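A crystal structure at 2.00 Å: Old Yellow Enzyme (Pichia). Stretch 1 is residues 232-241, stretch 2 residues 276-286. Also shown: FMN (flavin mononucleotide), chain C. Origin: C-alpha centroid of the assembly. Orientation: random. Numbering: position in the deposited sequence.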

# COMPACT_ATOMS: atom_id res chain seq x y z
N GLY A 232 -17.50 -8.28 -20.88
CA GLY A 232 -16.38 -7.47 -21.31
C GLY A 232 -15.89 -6.51 -20.25
O GLY A 232 -16.70 -5.95 -19.50
N ALA A 233 -14.57 -6.30 -20.19
CA ALA A 233 -13.99 -5.52 -19.10
C ALA A 233 -14.46 -4.07 -19.13
O ALA A 233 -14.66 -3.46 -18.07
CB ALA A 233 -12.47 -5.60 -19.16
N ASP A 234 -14.64 -3.51 -20.32
CA ASP A 234 -15.05 -2.11 -20.42
C ASP A 234 -16.49 -1.87 -19.97
O ASP A 234 -16.93 -0.71 -19.96
CB ASP A 234 -14.86 -1.60 -21.85
CG ASP A 234 -15.15 -2.66 -22.89
OD1 ASP A 234 -15.97 -3.56 -22.61
OD2 ASP A 234 -14.57 -2.58 -23.99
N HIS A 235 -17.23 -2.92 -19.61
CA HIS A 235 -18.56 -2.79 -19.04
C HIS A 235 -18.59 -3.18 -17.57
O HIS A 235 -19.67 -3.42 -17.01
CB HIS A 235 -19.57 -3.63 -19.83
CG HIS A 235 -19.65 -3.27 -21.28
ND1 HIS A 235 -20.47 -2.27 -21.76
CD2 HIS A 235 -19.02 -3.78 -22.36
CE1 HIS A 235 -20.34 -2.18 -23.07
NE2 HIS A 235 -19.47 -3.09 -23.46
N VAL A 236 -17.43 -3.26 -16.92
CA VAL A 236 -17.32 -3.76 -15.55
C VAL A 236 -16.59 -2.73 -14.70
O VAL A 236 -15.68 -2.04 -15.18
CB VAL A 236 -16.57 -5.12 -15.51
CG1 VAL A 236 -16.50 -5.65 -14.08
CG2 VAL A 236 -17.26 -6.13 -16.41
N ALA A 237 -17.01 -2.62 -13.44
CA ALA A 237 -16.37 -1.74 -12.47
C ALA A 237 -16.46 -2.40 -11.10
O ALA A 237 -17.01 -3.49 -10.95
CB ALA A 237 -17.01 -0.35 -12.47
N VAL A 238 -15.91 -1.72 -10.09
CA VAL A 238 -15.90 -2.23 -8.73
C VAL A 238 -15.71 -1.05 -7.79
O VAL A 238 -15.09 -0.05 -8.15
CB VAL A 238 -14.79 -3.30 -8.54
CG1 VAL A 238 -13.41 -2.68 -8.71
CG2 VAL A 238 -14.92 -4.00 -7.19
N ARG A 239 -16.26 -1.16 -6.58
CA ARG A 239 -16.07 -0.15 -5.55
C ARG A 239 -15.41 -0.77 -4.33
O ARG A 239 -15.76 -1.88 -3.91
CB ARG A 239 -17.40 0.50 -5.14
CG ARG A 239 -17.20 1.68 -4.20
CD ARG A 239 -18.46 2.49 -4.01
NE ARG A 239 -18.18 3.92 -4.05
CZ ARG A 239 -19.03 4.86 -3.69
NH1 ARG A 239 -20.24 4.53 -3.24
NH2 ARG A 239 -18.69 6.14 -3.76
N LEU A 240 -14.44 -0.05 -3.77
CA LEU A 240 -13.69 -0.48 -2.60
C LEU A 240 -13.65 0.64 -1.58
O LEU A 240 -13.63 1.83 -1.93
CB LEU A 240 -12.26 -0.90 -2.98
CG LEU A 240 -12.12 -1.98 -4.05
CD1 LEU A 240 -10.71 -2.02 -4.60
CD2 LEU A 240 -12.52 -3.35 -3.50
N SER A 241 -13.63 0.27 -0.30
CA SER A 241 -13.56 1.22 0.81
C SER A 241 -12.56 0.72 1.83
O SER A 241 -12.93 0.22 2.90
CB SER A 241 -14.94 1.42 1.44
OG SER A 241 -15.41 0.22 2.03
N GLY A 276 -4.84 -6.91 -20.97
CA GLY A 276 -5.86 -6.52 -21.92
C GLY A 276 -7.28 -6.57 -21.44
O GLY A 276 -8.20 -6.59 -22.26
N LYS A 277 -7.51 -6.60 -20.12
CA LYS A 277 -8.85 -6.54 -19.55
C LYS A 277 -8.86 -5.41 -18.54
O LYS A 277 -8.70 -5.62 -17.33
CB LYS A 277 -9.25 -7.88 -18.93
CG LYS A 277 -9.10 -9.07 -19.86
CD LYS A 277 -9.63 -10.34 -19.22
CE LYS A 277 -9.01 -10.57 -17.86
NZ LYS A 277 -9.97 -11.19 -16.91
N ARG A 278 -9.08 -4.19 -19.03
CA ARG A 278 -9.07 -2.98 -18.22
C ARG A 278 -10.50 -2.64 -17.83
O ARG A 278 -11.36 -2.45 -18.70
CB ARG A 278 -8.43 -1.82 -18.99
CG ARG A 278 -8.70 -0.44 -18.40
CD ARG A 278 -7.77 -0.13 -17.24
NE ARG A 278 -6.38 -0.00 -17.67
CZ ARG A 278 -5.35 0.19 -16.84
NH1 ARG A 278 -5.56 0.28 -15.53
NH2 ARG A 278 -4.12 0.28 -17.32
N LEU A 279 -10.75 -2.58 -16.52
CA LEU A 279 -12.08 -2.21 -16.04
C LEU A 279 -12.46 -0.82 -16.53
O LEU A 279 -11.60 0.02 -16.81
CB LEU A 279 -12.13 -2.26 -14.51
CG LEU A 279 -11.94 -3.61 -13.82
CD1 LEU A 279 -12.13 -3.47 -12.31
CD2 LEU A 279 -12.89 -4.64 -14.39
N ALA A 280 -13.77 -0.58 -16.64
CA ALA A 280 -14.25 0.74 -17.01
C ALA A 280 -13.77 1.79 -16.01
O ALA A 280 -13.27 2.85 -16.40
CB ALA A 280 -15.77 0.74 -17.12
N TYR A 281 -13.90 1.50 -14.72
CA TYR A 281 -13.42 2.39 -13.68
C TYR A 281 -13.33 1.62 -12.37
O TYR A 281 -13.94 0.56 -12.21
CB TYR A 281 -14.32 3.62 -13.52
CG TYR A 281 -15.74 3.31 -13.11
CD1 TYR A 281 -16.72 3.04 -14.06
CD2 TYR A 281 -16.12 3.31 -11.77
CE1 TYR A 281 -18.02 2.76 -13.69
CE2 TYR A 281 -17.42 3.03 -11.39
CZ TYR A 281 -18.37 2.76 -12.36
OH TYR A 281 -19.66 2.49 -11.98
N VAL A 282 -12.55 2.17 -11.44
CA VAL A 282 -12.50 1.69 -10.06
C VAL A 282 -13.00 2.82 -9.16
O VAL A 282 -12.48 3.94 -9.22
CB VAL A 282 -11.07 1.26 -9.66
CG1 VAL A 282 -11.01 0.94 -8.18
CG2 VAL A 282 -10.64 0.05 -10.48
N SER A 283 -14.00 2.52 -8.34
CA SER A 283 -14.64 3.51 -7.49
C SER A 283 -14.07 3.44 -6.08
O SER A 283 -14.02 2.36 -5.49
CB SER A 283 -16.15 3.31 -7.46
OG SER A 283 -16.78 4.32 -6.70
N ILE A 284 -13.64 4.59 -5.56
CA ILE A 284 -13.01 4.68 -4.25
C ILE A 284 -13.65 5.81 -3.46
O ILE A 284 -14.12 6.82 -4.01
CB ILE A 284 -11.48 4.87 -4.34
CG1 ILE A 284 -11.12 6.27 -4.84
CG2 ILE A 284 -10.85 3.81 -5.24
CD1 ILE A 284 -9.64 6.54 -4.84
N VAL A 285 -13.65 5.65 -2.14
CA VAL A 285 -14.27 6.58 -1.21
C VAL A 285 -13.16 7.35 -0.49
O VAL A 285 -12.25 6.75 0.08
CB VAL A 285 -15.17 5.85 -0.20
CG1 VAL A 285 -15.51 6.76 0.96
CG2 VAL A 285 -16.42 5.35 -0.89
N GLU A 286 -13.25 8.67 -0.53
CA GLU A 286 -12.26 9.50 0.14
C GLU A 286 -12.47 9.43 1.65
O GLU A 286 -13.60 9.51 2.13
CB GLU A 286 -12.35 10.95 -0.34
CG GLU A 286 -11.98 11.13 -1.81
CD GLU A 286 -10.58 10.63 -2.12
OE1 GLU A 286 -9.61 11.15 -1.54
OE2 GLU A 286 -10.46 9.70 -2.95
N1 FMN C . -22.59 3.78 -1.74
C2 FMN C . -22.63 2.57 -2.42
O2 FMN C . -21.59 2.09 -2.87
N3 FMN C . -23.83 1.91 -2.60
C4 FMN C . -24.99 2.45 -2.09
O4 FMN C . -26.06 1.87 -2.24
C4A FMN C . -24.95 3.66 -1.41
N5 FMN C . -26.12 4.19 -0.91
C5A FMN C . -26.09 5.39 -0.23
C6 FMN C . -27.27 5.93 0.28
C7 FMN C . -27.25 7.14 0.96
C7M FMN C . -28.52 7.71 1.50
C8 FMN C . -26.05 7.81 1.14
C8M FMN C . -26.03 9.12 1.88
C9 FMN C . -24.87 7.28 0.64
C9A FMN C . -24.89 6.07 -0.05
N10 FMN C . -23.72 5.53 -0.55
C10 FMN C . -23.75 4.33 -1.23
C1' FMN C . -22.41 6.26 -0.37
C2' FMN C . -22.30 7.28 -1.51
O2' FMN C . -22.27 6.60 -2.74
C3' FMN C . -21.07 8.19 -1.38
O3' FMN C . -19.89 7.42 -1.48
C4' FMN C . -21.09 8.95 -0.06
O4' FMN C . -22.36 9.52 0.14
C5' FMN C . -20.05 10.07 -0.04
O5' FMN C . -20.25 10.92 -1.15
P FMN C . -20.83 12.40 -0.94
O1P FMN C . -20.00 13.11 0.10
O2P FMN C . -20.78 13.17 -2.24
O3P FMN C . -22.27 12.31 -0.46
O HOH W 1 -16.40 6.35 -5.26
O HOH W 2 -12.18 3.85 -1.18

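Two strands lie side by side and run the same way, one beginning at Val-236 and the other ending at Val-285, with an angle of 16° between their directions and axes 4.7 Å apart at closest approach. The register is tightest where Arg-239 faces Ser-283, their CA atoms 4.4 Å apart. Around this pair the backbone bonds follow the parallel pattern, in which one residue reaches both ways: Ser-283 N donates to Val-238 O at 2.8 Å, nearly straight, and Leu-240 N donates to Ser-283 O at 3.0 Å. Arg-239 CA also lies 3.2 Å from Ser-283 O, so that carbonyl receives a CA-H contact beside its N-H bond.

The pairing is less regular toward the start. Val-238 N stands 3.7 Å from Tyr-281 O, and these two buried atoms find no hydrogen-bonding partner anywhere in the model; the carbonyl has instead a CA-H contact from Ala-237 CA at 3.4 Å. At the far end a water takes the place of a direct link. Leu-240 O and Val-285 N are 3.8 Å apart, and water 2 bridges them, donating to Leu-240 O at 2.6 Å and accepting from Val-285 N at 2.5 Å.

Before the first strand, a short 3-10 segment folds the chain so that two carbonyls converge on one amide. Ala-280 N donates to Val-236 O at 2.8 Å and, weakly, to Ala-233 O at 3.3 Å. Ala-233 O is shared further, accepting from Val-236 N at 3.0 Å within its own stretch. Gly-232, just after a helix, has a positive phi at which a CB would jam against the preceding carbonyl, so the backbone itself calls for glycine. Ala-233 points its methyl toward the other stretch, where CB packs 3.4 Å from Arg-278 O.

Side chains alternate between the sheet's faces. On the face of Val-238 and Val-282 the contact is aliphatic: Val-238 CG1 lies 3.9 Å from Leu-279 CD1 and 4.3 Å from Val-282 CG2. Leu-279 also meets Val-236, with CD2 3.8 Å from CG1. On the other face, Ala-237 presents a small methyl to an aromatic ring. Its CB sits 3.4 Å from the centroid of the Tyr-281 ring, only 12° off the normal, a CH-pi contact for which the ring lies almost flat over the alanine.

Further along that face, Arg-239 joins the contact to the cofactor. Its NE donates weakly to Ser-283 OG at 3.0 Å, while Val-285 CG2 covers one face of the guanidinium, 3.7 Å from Arg-239 NH2. Water 1 ties the group down further: it accepts from Arg-239 NH2 at 2.7 Å, donates to Ile-284 O at 2.6 Å and lies 2.5 Å from Ser-283 OG in a hydrogen bond. Thus braced, Arg-239 NH1 donates to FMN O2 at 2.8 Å and FMN O2' at 2.9 Å, holding both the flavin ring system and its ribityl chain.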